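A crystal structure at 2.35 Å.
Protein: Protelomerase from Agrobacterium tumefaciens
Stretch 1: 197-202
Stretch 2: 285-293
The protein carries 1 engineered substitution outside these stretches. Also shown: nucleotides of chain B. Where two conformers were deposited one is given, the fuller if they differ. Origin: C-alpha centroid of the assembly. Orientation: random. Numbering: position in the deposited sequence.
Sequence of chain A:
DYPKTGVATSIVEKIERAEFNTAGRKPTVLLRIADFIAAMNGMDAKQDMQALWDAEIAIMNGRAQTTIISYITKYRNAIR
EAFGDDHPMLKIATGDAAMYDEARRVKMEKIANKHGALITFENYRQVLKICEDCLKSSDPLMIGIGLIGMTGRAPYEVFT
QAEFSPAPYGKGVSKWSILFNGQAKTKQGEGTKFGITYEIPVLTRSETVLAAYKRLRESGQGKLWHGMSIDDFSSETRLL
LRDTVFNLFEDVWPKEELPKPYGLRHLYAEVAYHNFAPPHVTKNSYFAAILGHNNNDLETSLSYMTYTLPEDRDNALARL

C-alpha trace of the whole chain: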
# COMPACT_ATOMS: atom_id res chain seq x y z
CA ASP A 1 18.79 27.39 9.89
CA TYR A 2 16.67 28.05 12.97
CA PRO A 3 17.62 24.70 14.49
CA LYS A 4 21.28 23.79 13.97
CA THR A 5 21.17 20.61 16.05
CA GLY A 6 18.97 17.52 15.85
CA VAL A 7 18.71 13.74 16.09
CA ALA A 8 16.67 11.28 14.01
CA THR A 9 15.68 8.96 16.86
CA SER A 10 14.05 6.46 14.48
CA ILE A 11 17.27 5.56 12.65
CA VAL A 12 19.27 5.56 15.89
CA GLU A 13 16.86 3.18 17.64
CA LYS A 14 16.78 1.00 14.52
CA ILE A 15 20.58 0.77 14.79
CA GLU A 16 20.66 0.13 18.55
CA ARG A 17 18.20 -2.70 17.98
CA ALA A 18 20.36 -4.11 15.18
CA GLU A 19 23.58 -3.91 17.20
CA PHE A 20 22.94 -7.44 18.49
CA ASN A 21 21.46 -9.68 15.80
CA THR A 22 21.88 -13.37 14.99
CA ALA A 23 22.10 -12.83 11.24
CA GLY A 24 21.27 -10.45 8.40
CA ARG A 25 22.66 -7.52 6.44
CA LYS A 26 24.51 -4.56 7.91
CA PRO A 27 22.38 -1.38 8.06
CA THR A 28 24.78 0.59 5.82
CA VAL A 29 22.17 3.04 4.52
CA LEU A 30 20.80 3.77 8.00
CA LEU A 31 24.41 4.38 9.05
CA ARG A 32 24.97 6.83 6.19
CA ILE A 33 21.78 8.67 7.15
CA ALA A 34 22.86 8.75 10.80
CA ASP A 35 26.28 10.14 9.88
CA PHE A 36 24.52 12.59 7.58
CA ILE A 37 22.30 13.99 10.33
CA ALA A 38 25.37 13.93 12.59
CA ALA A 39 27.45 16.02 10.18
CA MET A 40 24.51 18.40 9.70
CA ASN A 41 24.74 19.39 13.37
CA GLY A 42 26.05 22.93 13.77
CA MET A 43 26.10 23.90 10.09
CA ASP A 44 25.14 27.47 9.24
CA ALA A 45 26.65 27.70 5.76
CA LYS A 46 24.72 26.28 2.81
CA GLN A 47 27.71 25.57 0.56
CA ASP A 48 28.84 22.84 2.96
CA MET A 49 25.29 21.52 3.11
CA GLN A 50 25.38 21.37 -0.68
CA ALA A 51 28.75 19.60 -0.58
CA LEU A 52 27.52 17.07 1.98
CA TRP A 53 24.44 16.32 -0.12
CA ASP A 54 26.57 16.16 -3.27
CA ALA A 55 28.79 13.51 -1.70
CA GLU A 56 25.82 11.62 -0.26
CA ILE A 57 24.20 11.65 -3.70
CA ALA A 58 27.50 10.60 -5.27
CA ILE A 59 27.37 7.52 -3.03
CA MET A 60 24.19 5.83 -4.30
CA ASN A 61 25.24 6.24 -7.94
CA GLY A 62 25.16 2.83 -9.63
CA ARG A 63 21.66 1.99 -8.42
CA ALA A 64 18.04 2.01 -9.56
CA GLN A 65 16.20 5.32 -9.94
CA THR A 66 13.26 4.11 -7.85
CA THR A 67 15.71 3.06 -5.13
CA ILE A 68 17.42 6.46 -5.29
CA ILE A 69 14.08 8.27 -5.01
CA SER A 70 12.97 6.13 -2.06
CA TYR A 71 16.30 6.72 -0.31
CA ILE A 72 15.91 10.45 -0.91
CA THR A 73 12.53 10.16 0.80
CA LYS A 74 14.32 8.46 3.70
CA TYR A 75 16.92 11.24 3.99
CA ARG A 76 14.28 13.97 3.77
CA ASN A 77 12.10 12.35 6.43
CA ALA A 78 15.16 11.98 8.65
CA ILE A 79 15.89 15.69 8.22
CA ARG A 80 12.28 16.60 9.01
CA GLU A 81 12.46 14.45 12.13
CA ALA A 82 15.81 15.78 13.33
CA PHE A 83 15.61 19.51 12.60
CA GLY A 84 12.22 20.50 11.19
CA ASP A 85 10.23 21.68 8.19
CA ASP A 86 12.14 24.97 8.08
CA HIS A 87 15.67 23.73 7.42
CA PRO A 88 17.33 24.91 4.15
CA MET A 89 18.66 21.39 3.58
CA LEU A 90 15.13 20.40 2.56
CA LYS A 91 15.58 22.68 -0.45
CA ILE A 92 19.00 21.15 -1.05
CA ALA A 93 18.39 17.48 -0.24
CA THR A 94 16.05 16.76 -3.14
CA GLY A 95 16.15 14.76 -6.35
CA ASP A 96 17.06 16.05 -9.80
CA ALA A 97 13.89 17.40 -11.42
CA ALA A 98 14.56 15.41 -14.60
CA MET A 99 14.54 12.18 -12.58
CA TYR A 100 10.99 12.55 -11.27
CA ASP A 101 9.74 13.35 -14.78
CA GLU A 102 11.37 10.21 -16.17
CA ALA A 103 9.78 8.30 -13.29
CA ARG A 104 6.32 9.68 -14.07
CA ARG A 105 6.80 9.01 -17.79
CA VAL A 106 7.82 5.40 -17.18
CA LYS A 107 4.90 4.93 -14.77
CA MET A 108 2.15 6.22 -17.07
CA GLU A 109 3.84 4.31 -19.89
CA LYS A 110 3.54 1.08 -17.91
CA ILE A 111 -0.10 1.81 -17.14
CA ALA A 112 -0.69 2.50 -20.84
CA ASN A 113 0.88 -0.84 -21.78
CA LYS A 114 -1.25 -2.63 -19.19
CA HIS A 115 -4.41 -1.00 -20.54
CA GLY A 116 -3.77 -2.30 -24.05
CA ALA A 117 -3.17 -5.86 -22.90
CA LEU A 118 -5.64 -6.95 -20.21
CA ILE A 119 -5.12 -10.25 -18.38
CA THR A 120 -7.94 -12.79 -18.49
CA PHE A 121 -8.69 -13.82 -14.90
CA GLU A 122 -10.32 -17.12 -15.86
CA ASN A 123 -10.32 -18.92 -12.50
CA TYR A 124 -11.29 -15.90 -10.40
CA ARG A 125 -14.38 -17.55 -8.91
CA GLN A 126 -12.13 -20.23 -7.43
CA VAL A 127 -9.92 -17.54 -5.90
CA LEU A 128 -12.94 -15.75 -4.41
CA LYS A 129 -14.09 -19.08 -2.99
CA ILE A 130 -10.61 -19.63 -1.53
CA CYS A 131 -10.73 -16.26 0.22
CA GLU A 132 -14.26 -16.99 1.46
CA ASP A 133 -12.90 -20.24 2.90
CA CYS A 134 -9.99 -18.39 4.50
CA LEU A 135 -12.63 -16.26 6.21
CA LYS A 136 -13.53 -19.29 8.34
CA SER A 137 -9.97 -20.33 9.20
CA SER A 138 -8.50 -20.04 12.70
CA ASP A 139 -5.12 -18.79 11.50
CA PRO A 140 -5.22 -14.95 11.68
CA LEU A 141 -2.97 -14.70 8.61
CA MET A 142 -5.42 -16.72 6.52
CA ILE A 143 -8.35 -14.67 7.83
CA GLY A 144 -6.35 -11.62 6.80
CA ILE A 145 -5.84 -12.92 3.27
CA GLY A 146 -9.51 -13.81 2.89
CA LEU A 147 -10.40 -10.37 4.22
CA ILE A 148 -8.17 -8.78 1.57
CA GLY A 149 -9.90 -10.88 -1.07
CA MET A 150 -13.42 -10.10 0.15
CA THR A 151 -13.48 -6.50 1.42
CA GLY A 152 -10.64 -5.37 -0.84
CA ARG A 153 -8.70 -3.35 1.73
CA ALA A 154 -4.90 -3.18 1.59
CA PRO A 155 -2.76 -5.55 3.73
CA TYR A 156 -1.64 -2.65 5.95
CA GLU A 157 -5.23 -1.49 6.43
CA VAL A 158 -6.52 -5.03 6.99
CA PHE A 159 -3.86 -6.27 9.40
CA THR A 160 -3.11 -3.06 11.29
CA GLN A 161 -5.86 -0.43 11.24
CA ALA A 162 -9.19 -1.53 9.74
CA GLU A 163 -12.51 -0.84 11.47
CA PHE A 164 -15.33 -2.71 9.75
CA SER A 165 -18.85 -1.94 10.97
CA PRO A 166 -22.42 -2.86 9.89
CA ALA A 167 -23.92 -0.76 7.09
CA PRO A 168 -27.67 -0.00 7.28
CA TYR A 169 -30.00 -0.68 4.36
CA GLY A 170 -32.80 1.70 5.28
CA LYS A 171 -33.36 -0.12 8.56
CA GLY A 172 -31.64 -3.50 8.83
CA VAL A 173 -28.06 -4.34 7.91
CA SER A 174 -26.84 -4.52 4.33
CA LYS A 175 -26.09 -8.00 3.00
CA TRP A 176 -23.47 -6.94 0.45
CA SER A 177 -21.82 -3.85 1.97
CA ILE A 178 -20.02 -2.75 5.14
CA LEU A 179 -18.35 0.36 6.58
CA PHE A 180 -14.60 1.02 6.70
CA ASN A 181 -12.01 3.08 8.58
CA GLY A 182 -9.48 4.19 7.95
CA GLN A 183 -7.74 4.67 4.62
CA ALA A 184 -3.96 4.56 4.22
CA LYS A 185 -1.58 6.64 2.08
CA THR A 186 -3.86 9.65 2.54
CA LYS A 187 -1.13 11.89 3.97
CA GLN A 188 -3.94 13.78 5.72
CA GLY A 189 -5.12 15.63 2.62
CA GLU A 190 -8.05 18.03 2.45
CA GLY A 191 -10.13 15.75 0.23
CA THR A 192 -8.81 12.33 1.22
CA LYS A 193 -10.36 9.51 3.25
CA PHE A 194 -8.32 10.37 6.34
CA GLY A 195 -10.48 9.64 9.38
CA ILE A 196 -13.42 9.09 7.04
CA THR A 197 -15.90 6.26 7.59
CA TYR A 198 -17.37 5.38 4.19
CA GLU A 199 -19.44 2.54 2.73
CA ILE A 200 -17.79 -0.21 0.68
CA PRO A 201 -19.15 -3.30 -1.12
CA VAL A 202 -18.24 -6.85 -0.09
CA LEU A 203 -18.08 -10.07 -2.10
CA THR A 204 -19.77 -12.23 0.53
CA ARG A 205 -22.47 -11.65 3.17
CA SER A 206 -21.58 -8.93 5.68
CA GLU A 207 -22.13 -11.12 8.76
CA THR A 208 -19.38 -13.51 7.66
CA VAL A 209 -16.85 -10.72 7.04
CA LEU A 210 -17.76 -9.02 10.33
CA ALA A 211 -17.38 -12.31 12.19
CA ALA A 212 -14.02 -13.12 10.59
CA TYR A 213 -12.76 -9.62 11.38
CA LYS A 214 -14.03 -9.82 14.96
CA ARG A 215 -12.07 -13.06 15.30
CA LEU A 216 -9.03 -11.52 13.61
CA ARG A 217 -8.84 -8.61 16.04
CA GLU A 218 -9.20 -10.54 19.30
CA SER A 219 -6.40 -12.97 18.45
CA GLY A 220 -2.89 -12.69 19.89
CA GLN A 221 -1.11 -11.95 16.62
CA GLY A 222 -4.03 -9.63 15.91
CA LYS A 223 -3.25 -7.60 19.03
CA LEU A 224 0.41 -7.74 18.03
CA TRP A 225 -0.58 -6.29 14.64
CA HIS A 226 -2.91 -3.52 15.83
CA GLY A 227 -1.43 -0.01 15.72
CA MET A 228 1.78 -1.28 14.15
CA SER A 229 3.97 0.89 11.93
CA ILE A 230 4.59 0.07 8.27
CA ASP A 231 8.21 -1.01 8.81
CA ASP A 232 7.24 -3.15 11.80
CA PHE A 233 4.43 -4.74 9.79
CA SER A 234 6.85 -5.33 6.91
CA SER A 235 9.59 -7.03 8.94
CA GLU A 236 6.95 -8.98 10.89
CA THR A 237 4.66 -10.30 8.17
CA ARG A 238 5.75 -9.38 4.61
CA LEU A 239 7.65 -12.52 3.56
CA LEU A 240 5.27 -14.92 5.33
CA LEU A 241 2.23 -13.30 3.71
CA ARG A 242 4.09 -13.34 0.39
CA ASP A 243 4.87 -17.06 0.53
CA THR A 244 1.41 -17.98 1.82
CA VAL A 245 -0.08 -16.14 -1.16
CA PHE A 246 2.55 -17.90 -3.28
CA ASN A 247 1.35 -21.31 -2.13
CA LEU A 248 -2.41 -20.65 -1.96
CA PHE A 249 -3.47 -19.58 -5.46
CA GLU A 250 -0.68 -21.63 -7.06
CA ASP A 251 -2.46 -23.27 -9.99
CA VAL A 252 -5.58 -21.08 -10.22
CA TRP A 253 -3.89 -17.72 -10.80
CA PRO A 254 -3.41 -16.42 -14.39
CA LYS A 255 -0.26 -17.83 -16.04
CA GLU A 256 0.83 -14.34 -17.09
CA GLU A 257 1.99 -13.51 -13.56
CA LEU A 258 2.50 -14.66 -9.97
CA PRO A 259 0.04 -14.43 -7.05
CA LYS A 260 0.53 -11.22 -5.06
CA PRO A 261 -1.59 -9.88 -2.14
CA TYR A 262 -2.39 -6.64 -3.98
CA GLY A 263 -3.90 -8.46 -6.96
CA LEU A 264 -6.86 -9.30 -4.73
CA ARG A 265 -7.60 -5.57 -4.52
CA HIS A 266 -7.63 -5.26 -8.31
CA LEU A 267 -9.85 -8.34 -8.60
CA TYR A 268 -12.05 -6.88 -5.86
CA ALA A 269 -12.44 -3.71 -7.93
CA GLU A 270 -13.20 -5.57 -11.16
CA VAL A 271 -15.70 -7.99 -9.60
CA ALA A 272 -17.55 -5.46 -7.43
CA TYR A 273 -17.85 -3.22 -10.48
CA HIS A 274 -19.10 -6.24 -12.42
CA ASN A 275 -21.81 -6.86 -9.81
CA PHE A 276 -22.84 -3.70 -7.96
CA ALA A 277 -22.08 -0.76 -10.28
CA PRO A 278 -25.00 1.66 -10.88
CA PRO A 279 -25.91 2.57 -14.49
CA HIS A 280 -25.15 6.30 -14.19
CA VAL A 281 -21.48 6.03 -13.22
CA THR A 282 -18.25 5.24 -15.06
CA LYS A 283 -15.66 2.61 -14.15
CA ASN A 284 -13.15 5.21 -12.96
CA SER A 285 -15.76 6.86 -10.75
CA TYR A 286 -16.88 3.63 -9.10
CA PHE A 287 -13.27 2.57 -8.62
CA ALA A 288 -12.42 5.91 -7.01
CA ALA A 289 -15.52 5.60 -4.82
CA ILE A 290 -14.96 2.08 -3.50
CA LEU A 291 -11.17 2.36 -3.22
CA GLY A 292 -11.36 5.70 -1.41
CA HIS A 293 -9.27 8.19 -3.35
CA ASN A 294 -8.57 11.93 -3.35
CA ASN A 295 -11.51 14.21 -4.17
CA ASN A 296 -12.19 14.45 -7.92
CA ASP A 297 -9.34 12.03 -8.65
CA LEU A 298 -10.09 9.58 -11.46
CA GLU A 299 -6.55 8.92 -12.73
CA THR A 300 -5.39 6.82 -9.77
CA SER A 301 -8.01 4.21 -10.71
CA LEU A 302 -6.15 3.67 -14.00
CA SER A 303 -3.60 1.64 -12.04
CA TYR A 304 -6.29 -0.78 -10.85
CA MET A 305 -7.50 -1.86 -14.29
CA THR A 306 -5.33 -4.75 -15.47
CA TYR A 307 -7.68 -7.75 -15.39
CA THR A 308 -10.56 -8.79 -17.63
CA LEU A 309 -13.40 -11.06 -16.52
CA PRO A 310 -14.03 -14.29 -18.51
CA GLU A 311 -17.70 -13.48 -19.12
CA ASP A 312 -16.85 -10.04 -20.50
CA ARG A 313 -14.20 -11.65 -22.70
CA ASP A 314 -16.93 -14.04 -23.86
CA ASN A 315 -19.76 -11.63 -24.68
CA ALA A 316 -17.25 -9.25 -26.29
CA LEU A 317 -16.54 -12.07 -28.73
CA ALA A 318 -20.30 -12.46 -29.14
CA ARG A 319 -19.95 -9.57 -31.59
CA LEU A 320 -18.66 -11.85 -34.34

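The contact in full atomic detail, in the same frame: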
# COMPACT_ATOMS: atom_id res chain seq x y z
N THR A 197 -15.18 7.53 7.62
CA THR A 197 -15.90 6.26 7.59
C THR A 197 -16.87 6.24 6.41
O THR A 197 -17.88 6.93 6.42
CB THR A 197 -16.69 6.03 8.89
OG1 THR A 197 -17.62 7.10 9.08
CG2 THR A 197 -15.74 5.97 10.08
N TYR A 198 -16.54 5.45 5.39
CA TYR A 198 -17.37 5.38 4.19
C TYR A 198 -17.79 3.96 3.85
O TYR A 198 -17.19 2.99 4.32
CB TYR A 198 -16.66 6.04 3.00
CG TYR A 198 -15.40 5.34 2.54
CD1 TYR A 198 -15.38 4.61 1.36
CD2 TYR A 198 -14.22 5.42 3.28
CE1 TYR A 198 -14.23 3.97 0.94
CE2 TYR A 198 -13.07 4.78 2.86
CZ TYR A 198 -13.08 4.06 1.69
OH TYR A 198 -11.93 3.42 1.27
N GLU A 199 -18.84 3.84 3.04
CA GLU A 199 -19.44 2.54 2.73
C GLU A 199 -18.76 1.86 1.55
O GLU A 199 -18.54 2.48 0.51
CB GLU A 199 -20.94 2.71 2.47
CG GLU A 199 -21.72 1.41 2.41
CD GLU A 199 -23.21 1.64 2.28
OE1 GLU A 199 -23.95 1.38 3.25
OE2 GLU A 199 -23.66 2.09 1.20
N ILE A 200 -18.44 0.58 1.72
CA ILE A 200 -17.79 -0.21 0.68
C ILE A 200 -18.54 -1.51 0.44
O ILE A 200 -19.15 -2.06 1.35
CB ILE A 200 -16.33 -0.53 1.04
CG1 ILE A 200 -16.25 -1.26 2.38
CG2 ILE A 200 -15.49 0.73 1.06
CD1 ILE A 200 -14.87 -1.73 2.75
N PRO A 201 -18.51 -2.01 -0.81
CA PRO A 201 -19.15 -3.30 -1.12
C PRO A 201 -18.30 -4.47 -0.65
O PRO A 201 -17.09 -4.34 -0.49
CB PRO A 201 -19.23 -3.28 -2.64
CG PRO A 201 -18.08 -2.44 -3.06
CD PRO A 201 -17.97 -1.36 -2.01
N VAL A 202 -18.95 -5.62 -0.44
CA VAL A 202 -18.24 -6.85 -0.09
C VAL A 202 -18.69 -7.99 -1.00
O VAL A 202 -19.79 -7.97 -1.55
CB VAL A 202 -18.46 -7.24 1.38
CG1 VAL A 202 -17.67 -6.31 2.29
CG2 VAL A 202 -19.93 -7.20 1.73
N SER A 285 -15.03 6.25 -11.86
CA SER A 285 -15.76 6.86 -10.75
C SER A 285 -16.06 5.85 -9.65
O SER A 285 -15.85 6.13 -8.47
CB SER A 285 -17.05 7.51 -11.25
OG SER A 285 -17.66 8.28 -10.22
N TYR A 286 -16.55 4.68 -10.05
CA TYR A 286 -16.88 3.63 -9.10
C TYR A 286 -15.63 3.13 -8.40
O TYR A 286 -15.63 2.91 -7.19
CB TYR A 286 -17.60 2.48 -9.81
CG TYR A 286 -18.18 1.46 -8.86
CD1 TYR A 286 -19.27 1.78 -8.05
CD2 TYR A 286 -17.65 0.18 -8.77
CE1 TYR A 286 -19.80 0.85 -7.18
CE2 TYR A 286 -18.19 -0.75 -7.90
CZ TYR A 286 -19.26 -0.41 -7.11
OH TYR A 286 -19.80 -1.34 -6.24
N PHE A 287 -14.56 2.97 -9.18
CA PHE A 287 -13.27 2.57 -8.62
C PHE A 287 -12.80 3.57 -7.57
O PHE A 287 -12.43 3.19 -6.46
CB PHE A 287 -12.22 2.45 -9.74
CG PHE A 287 -12.17 1.10 -10.38
CD1 PHE A 287 -13.34 0.43 -10.72
CD2 PHE A 287 -10.96 0.50 -10.66
CE1 PHE A 287 -13.30 -0.81 -11.31
CE2 PHE A 287 -10.91 -0.75 -11.25
CZ PHE A 287 -12.08 -1.41 -11.58
N ALA A 288 -12.83 4.85 -7.93
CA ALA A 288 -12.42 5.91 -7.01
C ALA A 288 -13.30 5.93 -5.76
O ALA A 288 -12.83 6.25 -4.67
CB ALA A 288 -12.46 7.26 -7.71
N ALA A 289 -14.57 5.59 -5.92
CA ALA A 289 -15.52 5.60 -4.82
C ALA A 289 -15.27 4.47 -3.83
O ALA A 289 -15.23 4.69 -2.62
CB ALA A 289 -16.95 5.54 -5.35
N ILE A 290 -15.10 3.26 -4.35
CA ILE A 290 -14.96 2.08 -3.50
C ILE A 290 -13.54 1.91 -2.95
O ILE A 290 -13.35 1.29 -1.91
CB ILE A 290 -15.38 0.81 -4.25
CG1 ILE A 290 -14.45 0.56 -5.44
CG2 ILE A 290 -16.84 0.91 -4.69
CD1 ILE A 290 -15.01 -0.39 -6.47
N LEU A 291 -12.56 2.47 -3.65
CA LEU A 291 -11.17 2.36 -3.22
C LEU A 291 -10.77 3.52 -2.31
O LEU A 291 -9.71 3.49 -1.68
CB LEU A 291 -10.23 2.27 -4.42
CG LEU A 291 -10.37 1.03 -5.31
CD1 LEU A 291 -9.45 1.13 -6.51
CD2 LEU A 291 -10.08 -0.23 -4.52
N GLY A 292 -11.61 4.55 -2.26
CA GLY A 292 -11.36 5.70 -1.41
C GLY A 292 -10.15 6.50 -1.85
O GLY A 292 -9.05 6.33 -1.32
N HIS A 293 -10.35 7.38 -2.82
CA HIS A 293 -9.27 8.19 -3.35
C HIS A 293 -9.46 9.67 -3.05
O HIS A 293 -10.46 10.07 -2.44
CB HIS A 293 -9.14 7.99 -4.87
CG HIS A 293 -8.59 6.66 -5.26
ND1 HIS A 293 -8.72 6.15 -6.53
CD2 HIS A 293 -7.91 5.73 -4.55
CE1 HIS A 293 -8.15 4.96 -6.59
NE2 HIS A 293 -7.65 4.68 -5.40
P DC B 15 -5.21 9.48 -2.28
OP1 DC B 15 -5.97 9.26 -1.03
OP2 DC B 15 -5.93 9.46 -3.58
O5' DC B 15 -4.44 10.88 -2.17
C5' DC B 15 -3.63 11.14 -1.03
C4' DC B 15 -2.66 12.29 -1.27
O4' DC B 15 -1.74 11.94 -2.33
C3' DC B 15 -3.30 13.62 -1.69
O3' DC B 15 -2.62 14.70 -1.06
C2' DC B 15 -3.06 13.62 -3.19
C1' DC B 15 -1.66 13.04 -3.21
N1 DC B 15 -1.20 12.58 -4.54
C2 DC B 15 0.15 12.75 -4.88
O2 DC B 15 0.92 13.27 -4.07
N3 DC B 15 0.56 12.33 -6.11
C4 DC B 15 -0.31 11.77 -6.95
N4 DC B 15 0.14 11.37 -8.14
C5 DC B 15 -1.69 11.60 -6.61
C6 DC B 15 -2.09 12.02 -5.41

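How does the helix first meet the strand? Ser285 lies too far off to take part, and the first contact comes from Tyr286. Its CA-to-CB bond points sideways, but with chi1 at -170° (t) the end of the ring comes nearer the strand, and Tyr286 OH lies 3.8 Å from Pro201 CG. No hydrogen bond crosses here, since a proline ring carbon offers no polar partner; the hydroxyl simply packs against the ring. Phe287 and Ala288, the next two residues along the helix, remain out of reach.

What do Ala289 and Ile290 bring to the contact? Ala289 contributes mainly its backbone: its carbonyl oxygen, Ala289 O, is 3.8 Å from Tyr198 CE1, whereas its methyl group stays well clear of the strand. Ile290 sits where the two backbones draw close, its CA 5.5 Å from the CA of Ile200. Its side chain supplies the apolar contact of the interface, with Ile290 CG2 3.7 Å from Pro201 CD. Its carbonyl faces the strand as well, placing Ile290 O 3.7 Å from Ile200 CG2 and 4.0 Å from Tyr198 CE1, near the plane of the tyrosine ring and at its edge. The CA-to-CB bond of Ile200 points sideways and the end of its side chain leads away, so this residue gives the helix little more than that one methyl group.

What happens beside Tyr198 as the chain leaves the helix? The CA-to-CB bond of Tyr198 points toward stretch 2, and its ring reaches along the last carbonyls until Tyr198 OH stands 3.7 Å from Leu291 O. That approach is not a hydrogen bond; the hydroxyl is hydrogen-bonded elsewhere in the structure. The CA-to-CB bond of Leu291 points away from the strand. At Gly292 the chain leaves helical geometry with a phi of 67°, a conformation that favours glycine, and Gly292 CA comes within 3.6 Å of Tyr198 OH. A CB built here in ideal geometry would point toward the strand and lie 2.3 Å from Tyr198 OH, a clash. Backbone conformation and close packing therefore both suit a residue without a side chain.

Where does the chain go after the glycine? His293 turns its CA-to-CB bond away from the strand and makes no contact with it. Its backbone is still tied to the helix by a hydrogen bond from His293 N to Ala288 O, 3.3 Å long, while Gly292 N makes a weak one to the same oxygen at 3.2 Å. Beyond the strand contact lies the DNA: His293 CA is 3.6 Å from OP2 of DC15 in chain B.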